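PDB 4GQ2: nucleoporin nup120 from Schizosaccharomyces pombe, which serves as a structural component of the nuclear pore complex, in which nucleoporins can also act as docking partners for transiently associated nuclear transport factors. Local coordinates for residues Ser290-Asn295 with Asp349-Ser354; Phe310-Leu315 with Gly331-Ser336; Ala60-Ser65 with Thr73-Ile78; Val89-Lys94 with Asn529-Ile534. All coordinates share one frame; numbering follows the deposited sequence.

Contact 1 of 4, residues Ser290-Asn295 with Asp349-Ser354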
# COMPACT_ATOMS: atom_id res chain seq x y z
N SER A 290 -31.91 -6.46 -24.69
CA SER A 290 -31.58 -6.22 -26.10
C SER A 290 -30.10 -5.91 -26.26
O SER A 290 -29.45 -5.48 -25.31
CB SER A 290 -32.43 -5.08 -26.67
OG SER A 290 -31.93 -3.81 -26.30
N ASP A 291 -29.58 -6.13 -27.47
CA ASP A 291 -28.17 -5.86 -27.73
C ASP A 291 -27.93 -4.36 -27.88
O ASP A 291 -28.79 -3.63 -28.38
CB ASP A 291 -27.65 -6.65 -28.94
CG ASP A 291 -28.31 -6.25 -30.23
OD1 ASP A 291 -29.55 -6.30 -30.31
OD2 ASP A 291 -27.58 -5.89 -31.18
N HIS A 292 -26.75 -3.92 -27.43
CA HIS A 292 -26.45 -2.50 -27.28
C HIS A 292 -26.03 -1.83 -28.56
O HIS A 292 -26.10 -0.60 -28.68
CB HIS A 292 -25.37 -2.30 -26.21
CG HIS A 292 -25.76 -2.84 -24.85
ND1 HIS A 292 -26.21 -2.05 -23.86
CD2 HIS A 292 -25.76 -4.14 -24.35
CE1 HIS A 292 -26.48 -2.80 -22.77
NE2 HIS A 292 -26.21 -4.08 -23.07
N THR A 293 -25.58 -2.62 -29.53
CA THR A 293 -25.10 -2.09 -30.80
C THR A 293 -26.26 -1.68 -31.72
O THR A 293 -26.47 -0.49 -31.95
CB THR A 293 -24.09 -3.05 -31.48
OG1 THR A 293 -24.11 -2.85 -32.90
CG2 THR A 293 -24.41 -4.49 -31.16
N THR A 294 -27.00 -2.66 -32.22
CA THR A 294 -28.19 -2.39 -33.02
C THR A 294 -29.40 -2.90 -32.25
O THR A 294 -29.62 -4.10 -32.17
CB THR A 294 -28.14 -3.08 -34.40
OG1 THR A 294 -27.89 -4.49 -34.23
CG2 THR A 294 -27.05 -2.47 -35.28
N ASN A 295 -30.16 -1.97 -31.67
CA ASN A 295 -31.39 -2.33 -30.96
C ASN A 295 -32.33 -3.04 -31.92
O ASN A 295 -33.24 -2.42 -32.48
CB ASN A 295 -32.07 -1.10 -30.35
CG ASN A 295 -31.21 -0.40 -29.31
OD1 ASN A 295 -30.35 -1.02 -28.67
ND2 ASN A 295 -31.44 0.89 -29.12
N ASP A 349 -29.30 -11.71 -13.70
CA ASP A 349 -29.31 -10.76 -14.80
C ASP A 349 -28.56 -11.35 -15.98
O ASP A 349 -27.87 -12.37 -15.84
CB ASP A 349 -28.65 -9.45 -14.36
CG ASP A 349 -29.05 -8.26 -15.21
OD1 ASP A 349 -29.79 -8.43 -16.21
OD2 ASP A 349 -28.62 -7.13 -14.88
N PHE A 350 -28.69 -10.72 -17.15
CA PHE A 350 -27.93 -11.14 -18.33
C PHE A 350 -27.87 -10.02 -19.37
O PHE A 350 -28.70 -9.11 -19.36
CB PHE A 350 -28.48 -12.46 -18.92
CG PHE A 350 -29.89 -12.37 -19.45
CD1 PHE A 350 -30.97 -12.39 -18.58
CD2 PHE A 350 -30.13 -12.30 -20.81
CE1 PHE A 350 -32.27 -12.31 -19.06
CE2 PHE A 350 -31.43 -12.22 -21.30
CZ PHE A 350 -32.50 -12.23 -20.43
N GLN A 351 -26.86 -10.07 -20.24
CA GLN A 351 -26.72 -9.09 -21.32
C GLN A 351 -26.54 -9.79 -22.66
O GLN A 351 -26.17 -10.96 -22.71
CB GLN A 351 -25.53 -8.15 -21.07
CG GLN A 351 -25.63 -7.29 -19.83
CD GLN A 351 -26.51 -6.08 -20.02
OE1 GLN A 351 -26.04 -5.01 -20.40
NE2 GLN A 351 -27.81 -6.24 -19.75
N LEU A 352 -26.77 -9.05 -23.75
CA LEU A 352 -26.61 -9.57 -25.10
C LEU A 352 -25.81 -8.61 -25.96
O LEU A 352 -26.06 -7.40 -25.96
CB LEU A 352 -27.98 -9.85 -25.73
CG LEU A 352 -28.07 -10.29 -27.19
CD1 LEU A 352 -27.53 -11.70 -27.39
CD2 LEU A 352 -29.51 -10.19 -27.68
N ILE A 353 -24.83 -9.14 -26.70
CA ILE A 353 -23.95 -8.34 -27.54
C ILE A 353 -23.74 -8.99 -28.91
O ILE A 353 -23.25 -10.12 -29.01
CB ILE A 353 -22.57 -8.09 -26.86
CG1 ILE A 353 -22.73 -7.40 -25.50
CG2 ILE A 353 -21.66 -7.25 -27.75
CD1 ILE A 353 -22.75 -8.35 -24.32
N SER A 354 -24.13 -8.27 -29.97
CA SER A 354 -23.81 -8.69 -31.35
C SER A 354 -22.57 -7.95 -31.84
O SER A 354 -22.30 -6.82 -31.43
CB SER A 354 -25.00 -8.45 -32.29
OG SER A 354 -25.40 -7.09 -32.30
O HOH W 1 -28.15 -6.82 -23.03
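The loop that follows strand 288-290 passes strand 346-354 most closely where D291 faces L352, with the two CA atoms 4.8 Å apart. Here, in the beta-propeller, the first turn of one blade meets the edge strand of the next sheet. The backbones touch through a CA-H...O contact, D291 CA to L352 O at 3.2 Å, and a water closes the gap alongside by donating to S290 O and accepting from L352 N. CB of D291 also lies against CG of L352.

Two polar side-chain bonds flank this crossing. D291 carries CG between its backbone N and carbonyl carbon (chi1 65°), so that OD2 accepts from S354 OG at 2.7 Å, the hydroxyl standing above the carboxylate plane. The other oxygen, OD1, takes the N-H of F297, and T294 N and OG1 add weak bonds to OD2. On the far side of L352, H292 NE2 donates to Q351 OE1 at 2.8 Å, a bent bond (130° at the hydrogen) in which the oxygen lies near the ring plane while the amide is turned 60° from it. Q351 is bent at chi2, and its NE2 curls back to F350 O at 3.0 Å; OE1 also receives F525 N from strand 520-525. An alanine in place of Q351 would remove the acceptor of H292 NE2 and F525 N, and would probably loosen the hold of strand 346-354 on this loop and on strand 520-525. T293 fits tightly at the other end, its CG2 3.0 Å from S354 OG.

Contact 2 of 4, residues Phe310-Leu315 with Gly331-Ser336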
# COMPACT_ATOMS: atom_id res chain seq x y z
N PHE A 310 -32.40 -20.04 -23.21
CA PHE A 310 -32.51 -18.69 -23.74
C PHE A 310 -32.90 -18.67 -25.22
O PHE A 310 -32.51 -19.56 -25.98
CB PHE A 310 -31.19 -17.94 -23.56
CG PHE A 310 -30.85 -17.63 -22.13
CD1 PHE A 310 -30.13 -18.54 -21.35
CD2 PHE A 310 -31.22 -16.42 -21.56
CE1 PHE A 310 -29.81 -18.25 -20.04
CE2 PHE A 310 -30.90 -16.12 -20.24
CZ PHE A 310 -30.20 -17.04 -19.48
N SER A 311 -33.66 -17.66 -25.61
CA SER A 311 -34.04 -17.45 -27.01
C SER A 311 -33.53 -16.12 -27.53
O SER A 311 -33.38 -15.16 -26.77
CB SER A 311 -35.56 -17.52 -27.17
OG SER A 311 -36.03 -18.85 -27.06
N ILE A 312 -33.26 -16.07 -28.83
CA ILE A 312 -32.96 -14.80 -29.51
C ILE A 312 -34.00 -14.56 -30.61
O ILE A 312 -34.39 -15.48 -31.32
CB ILE A 312 -31.52 -14.76 -30.08
CG1 ILE A 312 -30.50 -14.68 -28.93
CG2 ILE A 312 -31.34 -13.59 -31.04
CD1 ILE A 312 -29.04 -14.72 -29.35
N TYR A 313 -34.45 -13.31 -30.72
CA TYR A 313 -35.43 -12.91 -31.73
C TYR A 313 -34.91 -11.71 -32.51
O TYR A 313 -34.27 -10.82 -31.95
CB TYR A 313 -36.75 -12.53 -31.07
CG TYR A 313 -37.50 -13.67 -30.42
CD1 TYR A 313 -37.15 -14.13 -29.16
CD2 TYR A 313 -38.58 -14.29 -31.07
CE1 TYR A 313 -37.84 -15.17 -28.55
CE2 TYR A 313 -39.28 -15.33 -30.47
CZ TYR A 313 -38.90 -15.76 -29.21
OH TYR A 313 -39.57 -16.80 -28.60
N LYS A 314 -35.22 -11.69 -33.80
CA LYS A 314 -34.93 -10.54 -34.65
C LYS A 314 -36.18 -9.66 -34.76
O LYS A 314 -37.28 -10.17 -34.95
CB LYS A 314 -34.49 -11.00 -36.05
CG LYS A 314 -34.19 -9.89 -37.05
CD LYS A 314 -32.76 -9.37 -36.93
CE LYS A 314 -32.55 -8.08 -37.72
NZ LYS A 314 -32.49 -8.28 -39.19
N LEU A 315 -35.99 -8.36 -34.60
CA LEU A 315 -37.07 -7.40 -34.84
C LEU A 315 -36.94 -6.84 -36.25
O LEU A 315 -35.90 -6.29 -36.62
CB LEU A 315 -37.05 -6.26 -33.81
CG LEU A 315 -38.36 -5.81 -33.16
CD1 LEU A 315 -38.18 -4.43 -32.56
CD2 LEU A 315 -39.57 -5.82 -34.08
N GLY A 331 -34.37 -21.19 -30.40
CA GLY A 331 -35.31 -21.83 -29.48
C GLY A 331 -34.70 -22.09 -28.11
O GLY A 331 -35.35 -21.88 -27.09
N ILE A 332 -33.44 -22.54 -28.09
CA ILE A 332 -32.74 -22.88 -26.84
C ILE A 332 -31.23 -22.59 -26.85
O ILE A 332 -30.50 -23.03 -27.74
CB ILE A 332 -33.03 -24.34 -26.40
CG1 ILE A 332 -34.33 -24.42 -25.59
CG2 ILE A 332 -31.88 -24.91 -25.58
CD1 ILE A 332 -34.67 -25.81 -25.06
N ILE A 333 -30.78 -21.84 -25.84
CA ILE A 333 -29.37 -21.72 -25.47
C ILE A 333 -29.26 -22.27 -24.04
O ILE A 333 -29.65 -21.60 -23.08
CB ILE A 333 -28.86 -20.26 -25.53
CG1 ILE A 333 -28.77 -19.78 -26.98
CG2 ILE A 333 -27.51 -20.11 -24.85
CD1 ILE A 333 -28.43 -18.31 -27.14
N PRO A 334 -28.75 -23.52 -23.88
CA PRO A 334 -28.73 -24.14 -22.56
C PRO A 334 -27.46 -23.82 -21.78
O PRO A 334 -26.36 -24.10 -22.26
CB PRO A 334 -28.83 -25.64 -22.87
CG PRO A 334 -28.46 -25.79 -24.32
CD PRO A 334 -28.23 -24.43 -24.92
N PRO A 335 -27.60 -23.23 -20.57
CA PRO A 335 -26.47 -22.90 -19.72
C PRO A 335 -25.75 -24.16 -19.25
O PRO A 335 -26.36 -25.22 -19.15
CB PRO A 335 -27.11 -22.21 -18.51
CG PRO A 335 -28.44 -21.74 -18.99
CD PRO A 335 -28.88 -22.79 -19.98
N SER A 336 -24.45 -24.02 -18.98
CA SER A 336 -23.68 -25.10 -18.37
C SER A 336 -24.15 -25.28 -16.93
O SER A 336 -24.94 -24.47 -16.42
CB SER A 336 -22.20 -24.75 -18.39
OG SER A 336 -21.92 -23.83 -19.43
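F310 turns its ring edge, not its face, to the loop 331-336. With CG anti to the carbonyl carbon (chi1 -68°), the ring stands off the start of strand 309-317, and two groups meet its rim close to the ring plane. CD1 of F310 lies 3.5 Å from the carbonyl oxygen of I333, and its CE1 lies 3.9 Å from CG of P335, a side chain that runs at about a right angle to that of F310.

Between F310 and I333 the backbones exchange a reciprocal pair of weak hydrogen bonds. I333 N reaches F310 O at 2.9 Å and F310 N reaches I333 O at 3.2 Å, both bent. I333 points its CB toward the strand and sets it 3.8 Å from CB of F310, while its CD1 comes near CD1 of I312. On the neighbouring residue, S311 OG bonds to the carbonyl oxygen of K330, the residue before G331 in the same loop.

This is a place where two propeller blades are joined. The loop leads from the last strand of one blade toward strand 346-354, P335 touches W368 on strand 361-370, and the F310 ring packs edge-to-face with F350. Chemically the contact is mostly apolar, with its weak backbone bonds bordered by hydrocarbon; the I333 carbonyl lying at the aromatic rim would probably find the slightly positive ring hydrogens favourable.

Contact 3 of 4, residues Ala60-Ser65 with Thr73-Ile78; sequences AGVYTS and TLRWSI
Strands 59-64 and 73-79 form an antiparallel beta hairpin at the edge of a propeller sheet, the N-to-C directions of the paired segments 160° apart. Backbone bonding comes first: G61 and W76 are one hydrogen-bonded pair and Y63 and L74 another, each with two bonds, while A60-S77, V62-R75 and T64-T73 are non-hydrogen-bonded pairs. The straightest bond runs from L74 N to Y63 O at 2.9 Å.

Apolar contact gathers on the face of the sheet that carries V62. Its CG1 rests 3.8 Å from CD of R75, and its CG2 lies 3.9 Å from CG2 of T73.

R75 on the same face does polar work within its own strand. Bent at chi2, it grips the S77 hydroxyl side-on, NE and NH2 both 2.9 Å from OG and nearly in the guanidinium plane; NH2 and NH1 also reach Y536 O and K539 O. What crosses to strand 59-64 is one face of the guanidinium, which covers CB of A60, 3.4 Å from R75 NH2.

On the other face the W76 indole lies over the backbone of A60 and G61. W76 takes the crowded chi1 (59°), which folds the indole back over the partner strand, where a side chain on G61 would collide with NE1. G61 N sits 3.3 Å above the plane of the W76 ring, over its centre.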
# COMPACT_ATOMS: atom_id res chain seq x y z
N ALA A 60 -28.95 -1.89 -7.98
CA ALA A 60 -27.81 -1.17 -8.53
C ALA A 60 -27.69 -1.39 -10.02
O ALA A 60 -28.18 -2.39 -10.55
CB ALA A 60 -26.51 -1.60 -7.84
N GLY A 61 -27.02 -0.46 -10.69
CA GLY A 61 -26.72 -0.57 -12.11
C GLY A 61 -25.76 0.51 -12.55
O GLY A 61 -25.44 1.42 -11.78
N VAL A 62 -25.26 0.40 -13.78
CA VAL A 62 -24.47 1.48 -14.35
C VAL A 62 -25.05 1.89 -15.70
O VAL A 62 -25.40 1.04 -16.52
CB VAL A 62 -22.92 1.21 -14.41
CG1 VAL A 62 -22.45 0.23 -13.34
CG2 VAL A 62 -22.46 0.76 -15.78
N TYR A 63 -25.15 3.20 -15.89
CA TYR A 63 -25.70 3.79 -17.09
C TYR A 63 -24.61 4.54 -17.84
O TYR A 63 -23.83 5.29 -17.25
CB TYR A 63 -26.83 4.76 -16.73
CG TYR A 63 -27.40 5.50 -17.90
CD1 TYR A 63 -28.28 4.87 -18.79
CD2 TYR A 63 -27.07 6.84 -18.13
CE1 TYR A 63 -28.81 5.55 -19.88
CE2 TYR A 63 -27.60 7.53 -19.22
CZ TYR A 63 -28.46 6.88 -20.08
OH TYR A 63 -28.99 7.54 -21.16
N THR A 64 -24.58 4.36 -19.16
CA THR A 64 -23.62 5.08 -19.99
C THR A 64 -24.30 6.08 -20.93
O THR A 64 -25.19 5.71 -21.71
CB THR A 64 -22.68 4.10 -20.74
OG1 THR A 64 -21.77 4.84 -21.57
CG2 THR A 64 -23.47 3.10 -21.60
N SER A 65 -23.89 7.35 -20.83
CA SER A 65 -24.38 8.42 -21.70
C SER A 65 -23.57 8.40 -23.00
O SER A 65 -22.72 9.26 -23.23
CB SER A 65 -24.24 9.79 -21.02
OG SER A 65 -24.75 9.79 -19.70
N THR A 73 -19.90 7.27 -17.52
CA THR A 73 -20.42 5.98 -17.08
C THR A 73 -20.62 6.03 -15.57
O THR A 73 -19.67 6.18 -14.81
CB THR A 73 -19.49 4.82 -17.49
OG1 THR A 73 -19.23 4.89 -18.90
CG2 THR A 73 -20.12 3.48 -17.18
N LEU A 74 -21.88 5.93 -15.16
CA LEU A 74 -22.26 6.20 -13.78
C LEU A 74 -22.83 4.99 -13.08
O LEU A 74 -23.69 4.29 -13.62
CB LEU A 74 -23.26 7.36 -13.73
CG LEU A 74 -22.80 8.69 -14.34
CD1 LEU A 74 -23.95 9.69 -14.31
CD2 LEU A 74 -21.57 9.24 -13.62
N ARG A 75 -22.36 4.74 -11.87
CA ARG A 75 -22.86 3.63 -11.09
C ARG A 75 -23.74 4.13 -9.95
O ARG A 75 -23.29 4.88 -9.08
CB ARG A 75 -21.69 2.78 -10.58
CG ARG A 75 -21.97 1.95 -9.34
CD ARG A 75 -22.92 0.79 -9.60
NE ARG A 75 -23.36 0.26 -8.31
CZ ARG A 75 -22.90 -0.85 -7.75
NH1 ARG A 75 -21.99 -1.59 -8.37
NH2 ARG A 75 -23.35 -1.21 -6.55
N TRP A 76 -25.00 3.71 -9.98
CA TRP A 76 -25.97 4.07 -8.95
C TRP A 76 -26.23 2.91 -8.05
O TRP A 76 -26.17 1.75 -8.47
CB TRP A 76 -27.28 4.55 -9.56
CG TRP A 76 -27.97 3.54 -10.46
CD1 TRP A 76 -27.77 3.34 -11.82
CD2 TRP A 76 -29.00 2.57 -10.08
NE1 TRP A 76 -28.59 2.35 -12.30
CE2 TRP A 76 -29.35 1.84 -11.31
CE3 TRP A 76 -29.66 2.24 -8.90
CZ2 TRP A 76 -30.31 0.82 -11.33
CZ3 TRP A 76 -30.63 1.21 -8.93
CH2 TRP A 76 -30.94 0.53 -10.11
N SER A 77 -26.50 3.21 -6.79
CA SER A 77 -26.87 2.19 -5.82
C SER A 77 -27.94 2.79 -4.92
O SER A 77 -27.98 4.01 -4.72
CB SER A 77 -25.64 1.75 -5.01
OG SER A 77 -24.57 1.36 -5.86
N ILE A 78 -28.82 1.94 -4.39
CA ILE A 78 -29.85 2.39 -3.45
C ILE A 78 -29.84 1.57 -2.16
O ILE A 78 -29.65 0.35 -2.19
CB ILE A 78 -31.26 2.43 -4.09
CG1 ILE A 78 -31.66 1.06 -4.66
CG2 ILE A 78 -31.34 3.53 -5.14
CD1 ILE A 78 -33.07 1.03 -5.23

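Contact 4 of 4, residues Val89-Lys94 with Asn529-Ile534; sequences VSLNSK and NAVTYI
One hydrogen bond ties the loop after strand 83-88 to strand 532-536 of the propeller. Y533 OH donates to V89 O at 2.6 Å, from a position 41° above the carbonyl plane. CG of Y533 is anti to its carbonyl carbon (chi1 -71°), which sends the ring out from the strand until the hydroxyl reaches the loop backbone.

Apolar contacts follow the same ring. V89 and Y533 run alongside each other, pointing opposite ways, and CG2 of V89 comes 3.5 Å from CE2 of Y533. L91 brings CD2 against CG2 of V531, just ahead of the strand, at 3.6 Å, the two side chains crossing at about a right angle; the same CD2 lies 4.0 Å from the Y533 hydroxyl oxygen. V531 in turn sets CG1 over one face of the tyrosine ring, toward its rim. A phenylalanine in place of Y533 would keep the ring but lack the donor to V89 O, and would probably loosen the loop here.

At the start of the second segment, N529 OD1 lies 3.5 Å from CB of L91, with the side-chain end of N92 also close to that of N529. The N529 amide has its polar bond outside the pair, ND2 being committed to D526 OD2.

Around this core, T73 of strand 73-79 touches V89, N529 and Y533, and F542 of strand 539-544 packs on L91 and V531. From the helical region, F673 of helix 672-703 covers V89 and L91, and S671 OG bonds to S90 O, so the contact sits where propeller strands meet a helix.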
# COMPACT_ATOMS: atom_id res chain seq x y z
N VAL A 89 -17.76 5.85 -12.86
CA VAL A 89 -16.95 4.65 -13.06
C VAL A 89 -16.39 4.59 -14.48
O VAL A 89 -16.04 3.50 -14.97
CB VAL A 89 -17.73 3.36 -12.73
CG1 VAL A 89 -18.14 3.34 -11.27
CG2 VAL A 89 -18.96 3.22 -13.63
N SER A 90 -16.29 5.75 -15.12
CA SER A 90 -15.77 5.86 -16.50
C SER A 90 -14.36 5.31 -16.59
O SER A 90 -13.52 5.63 -15.76
CB SER A 90 -15.76 7.31 -16.97
OG SER A 90 -16.98 7.96 -16.66
N LEU A 91 -14.12 4.50 -17.62
CA LEU A 91 -12.80 3.92 -17.89
C LEU A 91 -12.04 4.70 -18.96
O LEU A 91 -10.80 4.72 -18.95
CB LEU A 91 -12.94 2.45 -18.32
CG LEU A 91 -12.66 1.33 -17.30
CD1 LEU A 91 -12.92 1.78 -15.88
CD2 LEU A 91 -13.48 0.08 -17.61
N ASN A 92 -12.78 5.32 -19.88
CA ASN A 92 -12.19 6.13 -20.95
C ASN A 92 -11.67 7.46 -20.44
O ASN A 92 -12.13 7.98 -19.42
CB ASN A 92 -13.21 6.38 -22.06
CG ASN A 92 -13.58 5.11 -22.82
OD1 ASN A 92 -12.72 4.30 -23.17
ND2 ASN A 92 -14.87 4.94 -23.08
N SER A 93 -10.70 8.02 -21.15
CA SER A 93 -10.21 9.36 -20.84
C SER A 93 -11.16 10.40 -21.40
O SER A 93 -11.73 10.22 -22.48
CB SER A 93 -8.79 9.58 -21.38
OG SER A 93 -8.61 8.99 -22.66
N LYS A 94 -11.36 11.49 -20.66
CA LYS A 94 -12.18 12.60 -21.14
C LYS A 94 -11.35 13.85 -21.41
O LYS A 94 -10.15 13.89 -21.15
CB LYS A 94 -13.33 12.89 -20.17
CG LYS A 94 -14.65 12.25 -20.57
CD LYS A 94 -14.87 10.89 -19.91
CE LYS A 94 -15.91 10.96 -18.80
NZ LYS A 94 -15.52 11.84 -17.66
N ASN A 529 -17.09 1.89 -23.65
CA ASN A 529 -15.89 1.12 -23.35
C ASN A 529 -16.00 -0.25 -24.02
O ASN A 529 -16.90 -0.47 -24.83
CB ASN A 529 -15.72 0.96 -21.84
CG ASN A 529 -15.41 2.27 -21.14
OD1 ASN A 529 -14.39 2.91 -21.42
ND2 ASN A 529 -16.28 2.68 -20.22
N ALA A 530 -15.11 -1.16 -23.70
CA ALA A 530 -15.24 -2.53 -24.17
C ALA A 530 -15.91 -3.41 -23.10
O ALA A 530 -16.10 -4.61 -23.29
CB ALA A 530 -13.88 -3.09 -24.52
N VAL A 531 -16.31 -2.78 -22.00
CA VAL A 531 -16.42 -3.44 -20.70
C VAL A 531 -17.83 -3.80 -20.22
O VAL A 531 -18.78 -3.04 -20.38
CB VAL A 531 -15.69 -2.60 -19.63
CG1 VAL A 531 -16.11 -2.99 -18.22
CG2 VAL A 531 -14.19 -2.73 -19.80
N THR A 532 -17.94 -4.98 -19.61
CA THR A 532 -19.15 -5.36 -18.90
C THR A 532 -18.97 -5.23 -17.38
O THR A 532 -18.16 -5.93 -16.76
CB THR A 532 -19.67 -6.77 -19.28
OG1 THR A 532 -20.43 -7.31 -18.19
CG2 THR A 532 -18.53 -7.70 -19.59
N TYR A 533 -19.72 -4.29 -16.81
CA TYR A 533 -19.71 -4.03 -15.38
C TYR A 533 -20.54 -5.07 -14.65
O TYR A 533 -21.59 -5.49 -15.14
CB TYR A 533 -20.29 -2.64 -15.10
CG TYR A 533 -19.40 -1.49 -15.53
CD1 TYR A 533 -19.41 -1.02 -16.84
CD2 TYR A 533 -18.57 -0.85 -14.61
CE1 TYR A 533 -18.60 0.04 -17.23
CE2 TYR A 533 -17.76 0.21 -14.99
CZ TYR A 533 -17.78 0.65 -16.30
OH TYR A 533 -16.98 1.71 -16.68
N ILE A 534 -20.06 -5.48 -13.49
CA ILE A 534 -20.77 -6.39 -12.60
C ILE A 534 -21.05 -5.64 -11.31
O ILE A 534 -20.12 -5.17 -10.65
CB ILE A 534 -19.92 -7.63 -12.27
CG1 ILE A 534 -19.56 -8.39 -13.54
CG2 ILE A 534 -20.66 -8.54 -11.30
CD1 ILE A 534 -18.31 -9.25 -13.40

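The four contacts form two touching pairs within the propeller region. Contacts 3 and 4, with centres about 11 Å apart, are joined by probable hydrogen bonds, T73 O to V89 N at 2.8 Å and T73 N to S90 OG at 3.1 Å. Contacts 1 and 2, centres about 13 Å apart, share hydrocarbon: CD1 of L352 lies 3.9 Å from CD1 of I312. Contact 1 stands about 16 Å from contact 4, centre to centre, without touching it, yet both reach the same sheet, which includes strands 346-354 and 532-536. Along the chain, contact 2 is nested inside the loop closed by contact 1, and contact 1 inside that closed by contact 4. Contact 2 is the outlier, its centre about 27 Å from those of contacts 3 and 4.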